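Flagellin B1 (Methanocaldococcus jannaschii DSM 2661, PDB 5YA6) is an archaeal flagellin that probably assembles into the archaellum filament used for swimming and carries a bound calcium ion. Local coordinates at residues G17-Y22 / D77-S82; I29-I34 / T85-A90. All blocks are in the same frame, centred on the assembly; numbering follows the deposited sequence.

Interaction 1: residues G17-Y22 / D77-S82; sequences GVTGHY and DIFNSS
His21 CB sits over the middle of the Phe79 ring, 3.6 Å from its centroid and only 10° off the ring normal, a CH-pi contact made by a methylene and not by the imidazole. Because His21 CG is anti to the backbone N (chi1 -179°), the imidazole runs alongside the phenyl stem, the two side chains passing in opposite directions, and His21 CD2 comes to 3.9 Å from Phe79 CB. Their rings meet obliquely, with planes at 56°. At the far end of the phenyl, Phe79 CZ lies 3.5 Å from Thr19 OG1 and 3.7 Å from the backbone N of His21; residues 19 to 21 thus receive the ring along the strand. The opposite face of the ring is covered by Ile78 CD1, 3.6 Å above its plane, leaving the phenyl sandwiched between a neighbour in its own loop and the strand. In fold terms, Phe79 of the loop between strands 59-69 and 94-99 lies on strand 13-23 of the flagellin's large mixed beta-sheet, between strands 28-38 and 164-168; Ala33 and Val164 from those flanking strands also touch the phenyl. Were Phe79 an alanine, a gap would probably open between Ile78 and His21, and the loop would lose most of its contact with this strand. Further out, an Asx turn shapes the backbone that presents the ring: Phe79 N donates to Asp77 OD1 at 3.1 Å, reaching the oxygen from above the carboxylate plane. On the strand side, His21 ND1 is hydrogen-bonded to Asp30, which helps to fix the rotation of the imidazole.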
loop_
_atom_site.group_PDB
_atom_site.type_symbol
_atom_site.label_atom_id
_atom_site.label_comp_id
_atom_site.label_asym_id
_atom_site.label_seq_id
_atom_site.Cartn_x
_atom_site.Cartn_y
_atom_site.Cartn_z
ATOM N N GLY B 17 -2.714 -14.363 -0.444
ATOM C CA GLY B 17 -2.992 -14.346 -1.836
ATOM C C GLY B 17 -4.042 -13.359 -2.217
ATOM O O GLY B 17 -4.874 -12.990 -1.404
ATOM N N VAL B 18 -3.969 -12.891 -3.454
ATOM C CA VAL B 18 -5.021 -12.105 -4.069
ATOM C C VAL B 18 -5.293 -12.626 -5.466
ATOM O O VAL B 18 -4.354 -12.809 -6.248
ATOM C CB VAL B 18 -4.698 -10.581 -4.136
ATOM C CG1 VAL B 18 -5.906 -9.833 -4.680
ATOM C CG2 VAL B 18 -4.310 -10.083 -2.735
ATOM N N THR B 19 -6.570 -12.849 -5.780
ATOM C CA THR B 19 -6.942 -13.204 -7.152
ATOM C C THR B 19 -7.873 -12.124 -7.660
ATOM O O THR B 19 -8.479 -11.381 -6.872
ATOM C CB THR B 19 -7.610 -14.540 -7.267
ATOM O OG1 THR B 19 -8.838 -14.438 -6.597
ATOM C CG2 THR B 19 -6.798 -15.653 -6.665
ATOM N N GLY B 20 -7.890 -11.960 -8.967
ATOM C CA GLY B 20 -8.792 -11.005 -9.624
ATOM C C GLY B 20 -9.599 -11.698 -10.680
ATOM O O GLY B 20 -9.173 -12.672 -11.306
ATOM N N HIS B 21 -10.776 -11.135 -10.921
ATOM C CA HIS B 21 -11.632 -11.559 -11.997
ATOM C C HIS B 21 -11.505 -10.593 -13.144
ATOM O O HIS B 21 -11.705 -9.384 -12.930
ATOM C CB HIS B 21 -13.109 -11.522 -11.544
ATOM C CG HIS B 21 -14.055 -11.979 -12.601
ATOM N ND1 HIS B 21 -14.654 -11.112 -13.472
ATOM C CD2 HIS B 21 -14.352 -13.228 -13.047
ATOM C CE1 HIS B 21 -15.354 -11.795 -14.360
ATOM N NE2 HIS B 21 -15.219 -13.076 -14.098
ATOM N N TYR B 22 -11.155 -11.079 -14.337
ATOM C CA TYR B 22 -11.116 -10.272 -15.517
ATOM C C TYR B 22 -12.429 -10.387 -16.318
ATOM O O TYR B 22 -12.862 -11.512 -16.643
ATOM C CB TYR B 22 -9.945 -10.765 -16.421
ATOM C CG TYR B 22 -9.928 -10.236 -17.829
ATOM C CD1 TYR B 22 -9.917 -8.890 -18.078
ATOM C CD2 TYR B 22 -9.793 -11.098 -18.931
ATOM C CE1 TYR B 22 -9.888 -8.382 -19.353
ATOM C CE2 TYR B 22 -9.757 -10.599 -20.217
ATOM C CZ TYR B 22 -9.747 -9.252 -20.436
ATOM O OH TYR B 22 -9.692 -8.748 -21.710
ATOM N N ASP B 77 -15.229 -21.518 -7.952
ATOM C CA ASP B 77 -15.507 -20.156 -8.522
ATOM C C ASP B 77 -16.069 -19.134 -7.524
ATOM O O ASP B 77 -17.309 -19.022 -7.408
ATOM C CB ASP B 77 -16.471 -20.267 -9.680
ATOM C CG ASP B 77 -16.629 -18.943 -10.455
ATOM O OD1 ASP B 77 -15.988 -17.886 -10.141
ATOM O OD2 ASP B 77 -17.396 -18.986 -11.432
ATOM N N ILE B 78 -15.220 -18.356 -6.846
ATOM C CA ILE B 78 -15.837 -17.482 -5.828
ATOM C C ILE B 78 -16.196 -16.100 -6.411
ATOM O O ILE B 78 -16.579 -15.236 -5.653
ATOM C CB ILE B 78 -14.904 -17.310 -4.595
ATOM C CG1 ILE B 78 -13.486 -16.986 -5.021
ATOM C CG2 ILE B 78 -14.893 -18.601 -3.745
ATOM C CD1 ILE B 78 -13.275 -15.540 -5.465
ATOM N N PHE B 79 -16.136 -15.937 -7.720
ATOM C CA PHE B 79 -16.569 -14.687 -8.391
ATOM C C PHE B 79 -18.002 -14.730 -8.928
ATOM O O PHE B 79 -18.509 -13.713 -9.432
ATOM C CB PHE B 79 -15.633 -14.308 -9.506
ATOM C CG PHE B 79 -14.293 -13.887 -8.999
ATOM C CD1 PHE B 79 -14.186 -12.794 -8.149
ATOM C CD2 PHE B 79 -13.141 -14.575 -9.368
ATOM C CE1 PHE B 79 -12.934 -12.439 -7.627
ATOM C CE2 PHE B 79 -11.884 -14.210 -8.877
ATOM C CZ PHE B 79 -11.792 -13.126 -8.018
ATOM N N ASN B 80 -18.651 -15.858 -8.839
ATOM C CA ASN B 80 -19.990 -16.002 -9.466
ATOM C C ASN B 80 -21.126 -15.517 -8.599
ATOM O O ASN B 80 -21.348 -16.018 -7.479
ATOM C CB ASN B 80 -20.123 -17.487 -9.786
ATOM C CG ASN B 80 -21.423 -17.834 -10.504
ATOM O OD1 ASN B 80 -22.518 -17.404 -10.146
ATOM N ND2 ASN B 80 -21.286 -18.651 -11.534
ATOM N N SER B 81 -21.812 -14.462 -9.054
ATOM C CA SER B 81 -22.870 -13.828 -8.226
ATOM C C SER B 81 -24.179 -14.614 -8.267
ATOM O O SER B 81 -25.103 -14.263 -7.546
ATOM C CB SER B 81 -23.064 -12.400 -8.611
ATOM O OG SER B 81 -23.711 -12.248 -9.893
ATOM N N SER B 82 -24.303 -15.636 -9.122
ATOM C CA SER B 82 -25.434 -16.580 -8.958
ATOM C C SER B 82 -25.278 -17.495 -7.778
ATOM O O SER B 82 -26.266 -17.722 -7.025
ATOM C CB SER B 82 -25.704 -17.356 -10.267
ATOM O OG SER B 82 -26.029 -16.405 -11.235
#

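Interaction 2: residues I29-I34 / T85-A90; sequences IDKLAI and TDWSLA
Lys31 sets out with CG anti to its carbonyl carbon (chi1 -68°) and then stays extended to the end of the chain, a shape that lays the whole side chain across one face of the Trp87 indole. The indole itself is turned with chi2 at 107°, so that its edge points to the strand and that face lies against the Lys31 chain. This is a cation-pi contact backed by CH-pi packing, and it joins strand 28-38 of the large mixed sheet to the short 3-10 turn at residues 85-89. The methylenes take the benzene half of the indole: CD of Lys31 lies 3.6 Å from the centroid of the six-membered ring of Trp87. The ammonium takes the pyrrole half, with Lys31 NZ 3.6 Å from the centroid of the five-membered ring and 20° off its normal. Both polar ends have further partners earlier in the same loop, since Lys31 NZ is also hydrogen-bonded to the carbonyl of Phe79 and Trp87 NE1 to that of Ile78. Leu121 of strand 117-123 also touches the indole. Within the turn, Ala90 N bonds to Trp87 O at 3.1 Å. At the rim of the six-membered ring, near its plane, Trp87 CH2 comes to 3.9 Å from the backbone O of Leu32.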
loop_
_atom_site.group_PDB
_atom_site.type_symbol
_atom_site.label_atom_id
_atom_site.label_comp_id
_atom_site.label_asym_id
_atom_site.label_seq_id
_atom_site.Cartn_x
_atom_site.Cartn_y
_atom_site.Cartn_z
ATOM N N ILE B 29 -9.857 -5.916 -14.595
ATOM C CA ILE B 29 -10.247 -6.635 -13.413
ATOM C C ILE B 29 -11.378 -5.917 -12.662
ATOM O O ILE B 29 -11.191 -4.771 -12.224
ATOM C CB ILE B 29 -9.018 -6.942 -12.524
ATOM C CG1 ILE B 29 -8.149 -7.959 -13.295
ATOM C CG2 ILE B 29 -9.427 -7.401 -11.122
ATOM C CD1 ILE B 29 -6.867 -8.254 -12.621
ATOM N N ASP B 30 -12.537 -6.556 -12.574
ATOM C CA ASP B 30 -13.676 -5.897 -11.958
ATOM C C ASP B 30 -13.882 -6.313 -10.504
ATOM O O ASP B 30 -14.602 -5.661 -9.795
ATOM C CB ASP B 30 -14.950 -6.133 -12.783
ATOM C CG ASP B 30 -15.365 -7.594 -12.798
ATOM O OD1 ASP B 30 -14.530 -8.405 -13.161
ATOM O OD2 ASP B 30 -16.514 -7.954 -12.425
ATOM N N LYS B 31 -13.297 -7.434 -10.075
ATOM C CA LYS B 31 -13.491 -7.959 -8.756
ATOM C C LYS B 31 -12.187 -8.531 -8.218
ATOM O O LYS B 31 -11.333 -9.071 -9.029
ATOM C CB LYS B 31 -14.558 -9.050 -8.710
ATOM C CG LYS B 31 -15.991 -8.622 -8.975
ATOM C CD LYS B 31 -16.883 -9.867 -8.953
ATOM C CE LYS B 31 -18.301 -9.475 -8.826
ATOM N NZ LYS B 31 -19.181 -10.696 -8.853
ATOM N N LEU B 32 -12.004 -8.396 -6.902
ATOM C CA LEU B 32 -10.794 -8.895 -6.180
ATOM C C LEU B 32 -11.248 -9.863 -5.105
ATOM O O LEU B 32 -12.284 -9.662 -4.476
ATOM C CB LEU B 32 -9.969 -7.782 -5.521
ATOM C CG LEU B 32 -9.414 -6.731 -6.467
ATOM C CD1 LEU B 32 -8.893 -5.565 -5.694
ATOM C CD2 LEU B 32 -8.344 -7.333 -7.370
ATOM N N ALA B 33 -10.421 -10.846 -4.817
ATOM C CA ALA B 33 -10.628 -11.766 -3.718
ATOM C C ALA B 33 -9.316 -11.802 -2.932
ATOM O O ALA B 33 -8.258 -12.295 -3.447
ATOM C CB ALA B 33 -11.014 -13.151 -4.241
ATOM N N ILE B 34 -9.358 -11.266 -1.688
ATOM C CA ILE B 34 -8.137 -11.131 -0.879
ATOM C C ILE B 34 -8.166 -12.164 0.214
ATOM O O ILE B 34 -9.047 -12.127 1.117
ATOM C CB ILE B 34 -8.028 -9.709 -0.284
ATOM C CG1 ILE B 34 -8.059 -8.689 -1.423
ATOM C CG2 ILE B 34 -6.849 -9.594 0.651
ATOM C CD1 ILE B 34 -8.370 -7.268 -0.940
ATOM N N THR B 85 -24.611 -14.910 -3.923
ATOM C CA THR B 85 -25.454 -13.783 -4.192
ATOM C C THR B 85 -25.103 -12.581 -3.315
ATOM O O THR B 85 -25.418 -11.459 -3.668
ATOM C CB THR B 85 -26.974 -14.151 -3.923
ATOM O OG1 THR B 85 -27.093 -14.820 -2.651
ATOM C CG2 THR B 85 -27.433 -15.122 -5.022
ATOM N N ASP B 86 -24.382 -12.838 -2.216
ATOM C CA ASP B 86 -23.917 -11.743 -1.350
ATOM C C ASP B 86 -22.872 -10.845 -2.034
ATOM O O ASP B 86 -22.583 -9.778 -1.541
ATOM C CB ASP B 86 -23.360 -12.260 -0.004
ATOM C CG ASP B 86 -24.456 -12.701 0.986
ATOM O OD1 ASP B 86 -25.588 -12.269 0.834
ATOM O OD2 ASP B 86 -24.151 -13.522 1.852
ATOM N N TRP B 87 -22.353 -11.234 -3.210
ATOM C CA TRP B 87 -21.665 -10.230 -4.069
ATOM C C TRP B 87 -22.446 -8.948 -4.286
ATOM O O TRP B 87 -21.870 -7.910 -4.564
ATOM C CB TRP B 87 -21.309 -10.799 -5.460
ATOM C CG TRP B 87 -19.966 -11.475 -5.507
ATOM C CD1 TRP B 87 -19.717 -12.771 -5.582
ATOM C CD2 TRP B 87 -18.694 -10.819 -5.453
ATOM N NE1 TRP B 87 -18.350 -13.008 -5.520
ATOM C CE2 TRP B 87 -17.709 -11.808 -5.479
ATOM C CE3 TRP B 87 -18.309 -9.477 -5.370
ATOM C CZ2 TRP B 87 -16.325 -11.497 -5.501
ATOM C CZ3 TRP B 87 -16.962 -9.179 -5.365
ATOM C CH2 TRP B 87 -16.008 -10.169 -5.393
ATOM N N SER B 88 -23.776 -9.036 -4.234
ATOM C CA SER B 88 -24.595 -7.849 -4.360
ATOM C C SER B 88 -24.298 -6.749 -3.321
ATOM O O SER B 88 -24.510 -5.564 -3.612
ATOM C CB SER B 88 -26.082 -8.182 -4.304
ATOM O OG SER B 88 -26.556 -8.383 -2.980
ATOM N N LEU B 89 -23.794 -7.156 -2.165
ATOM C CA LEU B 89 -23.431 -6.243 -1.070
ATOM C C LEU B 89 -21.985 -5.701 -1.142
ATOM O O LEU B 89 -21.605 -4.818 -0.350
ATOM C CB LEU B 89 -23.670 -6.904 0.272
ATOM C CG LEU B 89 -25.062 -7.479 0.562
ATOM C CD1 LEU B 89 -25.093 -8.391 1.761
ATOM C CD2 LEU B 89 -26.101 -6.403 0.615
ATOM N N ALA B 90 -21.198 -6.165 -2.093
ATOM C CA ALA B 90 -19.852 -5.586 -2.281
ATOM C C ALA B 90 -20.008 -4.380 -3.152
ATOM O O ALA B 90 -20.075 -4.460 -4.373
ATOM C CB ALA B 90 -18.936 -6.625 -2.903
#

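How the interactions relate
Both contacts settle one long connection, the one between strands 59-69 and 94-99, onto adjacent antiparallel strands of the same sheet, and their centres are about 7 Å apart. Interaction 2 is the more buried, yet it is the one that holds a charge; interaction 1 is only partly buried and rests on apolar contact with a phenyl face. They are coupled on both sides, by a side-chain bond between the two strands and by bonding between the two parts of the connection. Ile78 also packs on Ala33, so 77-82 touches both strands.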